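SusD superfamily protein (Bacteroides vulgatus, PDB 3MYV) probably binds polysaccharide at the outer membrane, as a SusD-family protein taking part in glycan uptake. Local coordinates at residues M48-E52 with G413-P417. Residues are numbered along the deposited sequence; the frame is centred on the assembly and turned at random.
Sequences MQSSE and GYHLP. With EDO (1,2-ethanediol), chain D.
Gln49 and His415 bring the two backbones to 7.0 Å between their CA atoms, too far apart for direct pairing, and the Gln49 side chain spans the distance between the strand 48-50 and the irregular loop 413-417. Its CG sits between the backbone N and the carbonyl carbon (chi1 66°), and from there the chain runs extended into the loop. At the end, NE2 donates to Tyr414 O at 2.9 Å, a fairly straight bond in the amide plane that reaches the acceptor from above its carbonyl plane. NE2 also donates to Ser50 O, at 3.2 Å and nearly straight, so both bonds together fix the rotation of the amide and settle which end is nitrogen. OE1 takes a bond from a water at 2.8 Å, and the same water accepts from Tyr414 N, so the carboxamide grips both backbone polar groups of Tyr414, one directly and one through solvent. Gln49 OE1 also lies over one face of the His415 ring, toward its rim, and 3.4 Å from Tyr414 CD1; amide and phenol planes are 46° apart. Farther along, the isobutyl group of Leu416 lies against the backbone carbonyls of Ser50 and Ser51: Leu416 CD1 is 3.4 Å from Ser51 O and 4.2 Å from Ser50 CB, and Leu416 CG lies 3.9 Å from Ser50 O. Other residues hold the loop as well. Tyr61, on helix 56-61, touches Gln49 and uses its OH to bond His415 ND1 and Leu416 N, while Tyr414 OH bonds Val279 O and Trp310 N. Strand 48-50 itself pairs antiparallel with strand 277-279, so the loop between strands 408-409 and 422-423 is tied to this small two-stranded sheet, to helix 56-61 and to strand 307-312.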
HETATM    1  N   MSE A  48       1.464  14.596   2.956  1.00 13.58           N
HETATM    2  CA  MSE A  48       0.053  14.944   2.799  1.00 11.97           C
HETATM    3  C   MSE A  48      -0.566  15.225   4.142  1.00 13.41           C
HETATM    4  O   MSE A  48      -0.107  14.700   5.157  1.00 14.08           O
HETATM    5  CB  MSE A  48      -0.721  13.817   2.126  1.00  9.13           C
HETATM    6  CG  MSE A  48      -0.220  13.463   0.736  1.00 14.59           C
HETATM    7 SE   MSE A  48      -1.498  12.558  -0.406  0.75 11.74          SE
HETATM    8  CE  MSE A  48      -2.563  14.071  -0.929  1.00 15.71           C
ATOM      9  N   GLN A  49      -1.585  16.083   4.135  1.00 11.85           N
ATOM     10  CA  GLN A  49      -2.293  16.427   5.345  1.00 12.58           C
ATOM     11  C   GLN A  49      -3.777  16.571   5.065  1.00 13.89           C
ATOM     12  O   GLN A  49      -4.216  16.751   3.914  1.00 12.89           O
ATOM     13  CB  GLN A  49      -1.717  17.725   5.939  1.00 12.40           C
ATOM     14  CG  GLN A  49      -1.961  18.953   5.058  1.00 13.21           C
ATOM     15  CD  GLN A  49      -1.722  20.239   5.792  1.00 18.11           C
ATOM     16  OE1 GLN A  49      -0.592  20.703   5.910  1.00 18.17           O
ATOM     17  NE2 GLN A  49      -2.797  20.836   6.268  1.00 17.09           N
ATOM     18  N   SER A  50      -4.555  16.513   6.130  1.00 14.26           N
ATOM     19  CA  SER A  50      -5.974  16.813   6.068  1.00 14.53           C
ATOM     20  C   SER A  50      -6.272  18.296   5.824  1.00 13.99           C
ATOM     21  O   SER A  50      -5.496  19.184   6.168  1.00 14.99           O
ATOM     22  CB  SER A  50      -6.639  16.397   7.408  1.00 15.76           C
ATOM     23  OG  SER A  50      -8.035  16.566   7.367  1.00 24.40           O
ATOM     24  N   SER A  51      -7.423  18.553   5.214  1.00 16.00           N
ATOM     25  CA  SER A  51      -8.020  19.868   5.241  1.00 15.21           C
ATOM     26  C   SER A  51      -8.827  19.948   6.541  1.00 17.44           C
ATOM     27  O   SER A  51      -8.740  19.046   7.383  1.00 17.04           O
ATOM     28  CB  SER A  51      -8.952  20.044   4.054  1.00 15.95           C
ATOM     29  OG  SER A  51     -10.007  19.107   4.125  1.00 13.58           O
ATOM     30  N   GLU A  52      -9.692  20.953   6.654  1.00 18.19           N
ATOM     31  CA  GLU A  52     -10.604  21.069   7.803  0.50 19.22           C
ATOM     32  C   GLU A  52     -11.781  20.089   7.705  1.00 19.15           C
ATOM     33  O   GLU A  52     -12.506  19.896   8.663  1.00 19.21           O
ATOM     34  CB  GLU A  52     -11.133  22.499   7.956  0.50 20.28           C
ATOM     35  CG  GLU A  52     -10.058  23.546   8.210  0.50 24.12           C
ATOM     36  CD  GLU A  52     -10.592  24.975   8.169  0.50 27.07           C
ATOM     37  OE1 GLU A  52     -11.819  25.179   8.331  0.50 27.28           O
ATOM     38  OE2 GLU A  52      -9.779  25.896   7.967  0.50 24.55           O
ATOM     39  N   GLY A 413       4.267  25.148   8.032  1.00 20.42           N
ATOM     40  CA  GLY A 413       3.523  25.176   6.788  1.00 19.64           C
ATOM     41  C   GLY A 413       2.089  25.597   7.006  1.00 18.58           C
ATOM     42  O   GLY A 413       1.809  26.603   7.651  1.00 17.25           O
ATOM     43  N   TYR A 414       1.166  24.799   6.488  1.00 15.77           N
ATOM     44  CA  TYR A 414      -0.241  24.984   6.751  1.00 17.76           C
ATOM     45  C   TYR A 414      -0.850  23.755   7.446  1.00 17.24           C
ATOM     46  O   TYR A 414      -2.031  23.436   7.289  1.00 17.01           O
ATOM     47  CB  TYR A 414      -0.981  25.358   5.460  1.00 18.26           C
ATOM     48  CG  TYR A 414      -0.685  24.571   4.193  1.00 16.43           C
ATOM     49  CD1 TYR A 414      -1.328  23.356   3.929  1.00 19.91           C
ATOM     50  CD2 TYR A 414       0.170  25.084   3.209  1.00 16.91           C
ATOM     51  CE1 TYR A 414      -1.087  22.652   2.758  1.00 15.90           C
ATOM     52  CE2 TYR A 414       0.405  24.405   2.030  1.00 18.04           C
ATOM     53  CZ  TYR A 414      -0.227  23.176   1.801  1.00 15.81           C
ATOM     54  OH  TYR A 414       0.008  22.511   0.621  1.00 17.23           O
ATOM     55  N   HIS A 415      -0.046  23.096   8.263  1.00 17.16           N
ATOM     56  CA  HIS A 415      -0.557  22.044   9.130  1.00 16.16           C
ATOM     57  C   HIS A 415      -1.665  22.566  10.041  1.00 16.75           C
ATOM     58  O   HIS A 415      -1.672  23.742  10.441  1.00 17.19           O
ATOM     59  CB  HIS A 415       0.563  21.417   9.957  1.00 12.94           C
ATOM     60  CG  HIS A 415       1.373  20.401   9.206  1.00 16.07           C
ATOM     61  ND1 HIS A 415       0.925  19.114   8.981  1.00 13.01           N
ATOM     62  CD2 HIS A 415       2.604  20.473   8.650  1.00 16.72           C
ATOM     63  CE1 HIS A 415       1.844  18.449   8.305  1.00 14.66           C
ATOM     64  NE2 HIS A 415       2.864  19.255   8.074  1.00 15.40           N
ATOM     65  N   LEU A 416      -2.596  21.683  10.373  1.00 15.18           N
ATOM     66  CA  LEU A 416      -3.686  22.035  11.272  1.00 16.06           C
ATOM     67  C   LEU A 416      -3.246  22.146  12.723  1.00 16.13           C
ATOM     68  O   LEU A 416      -2.258  21.526  13.136  1.00 16.38           O
ATOM     69  CB  LEU A 416      -4.796  20.995  11.187  1.00 15.07           C
ATOM     70  CG  LEU A 416      -5.389  20.679   9.807  1.00 21.46           C
ATOM     71  CD1 LEU A 416      -6.586  19.748   9.963  1.00 17.86           C
ATOM     72  CD2 LEU A 416      -5.786  21.964   9.094  1.00 24.86           C
ATOM     73  N   PRO A 417      -4.001  22.915  13.518  1.00 18.92           N
ATOM     74  CA  PRO A 417      -3.651  22.985  14.944  1.00 21.00           C
ATOM     75  C   PRO A 417      -3.686  21.602  15.603  1.00 18.60           C
ATOM     76  O   PRO A 417      -4.484  20.755  15.235  1.00 21.64           O
ATOM     77  CB  PRO A 417      -4.749  23.883  15.550  1.00 22.59           C
ATOM     78  CG  PRO A 417      -5.298  24.668  14.404  1.00 26.65           C
ATOM     79  CD  PRO A 417      -5.141  23.780  13.173  1.00 21.77           C
TER
HETATM   80  C1  EDO D 503     -11.536  27.028   5.098  1.00 27.21           C
HETATM   81  O1  EDO D 503     -11.555  28.377   4.677  1.00 30.36           O
HETATM   82  C2  EDO D 503     -12.971  26.676   5.433  1.00 34.40           C
HETATM   83  O2  EDO D 503     -13.094  26.664   6.850  1.00 43.39           O
HETATM   84  O   HOH W   1       1.843  22.048   5.399  1.00 13.21           O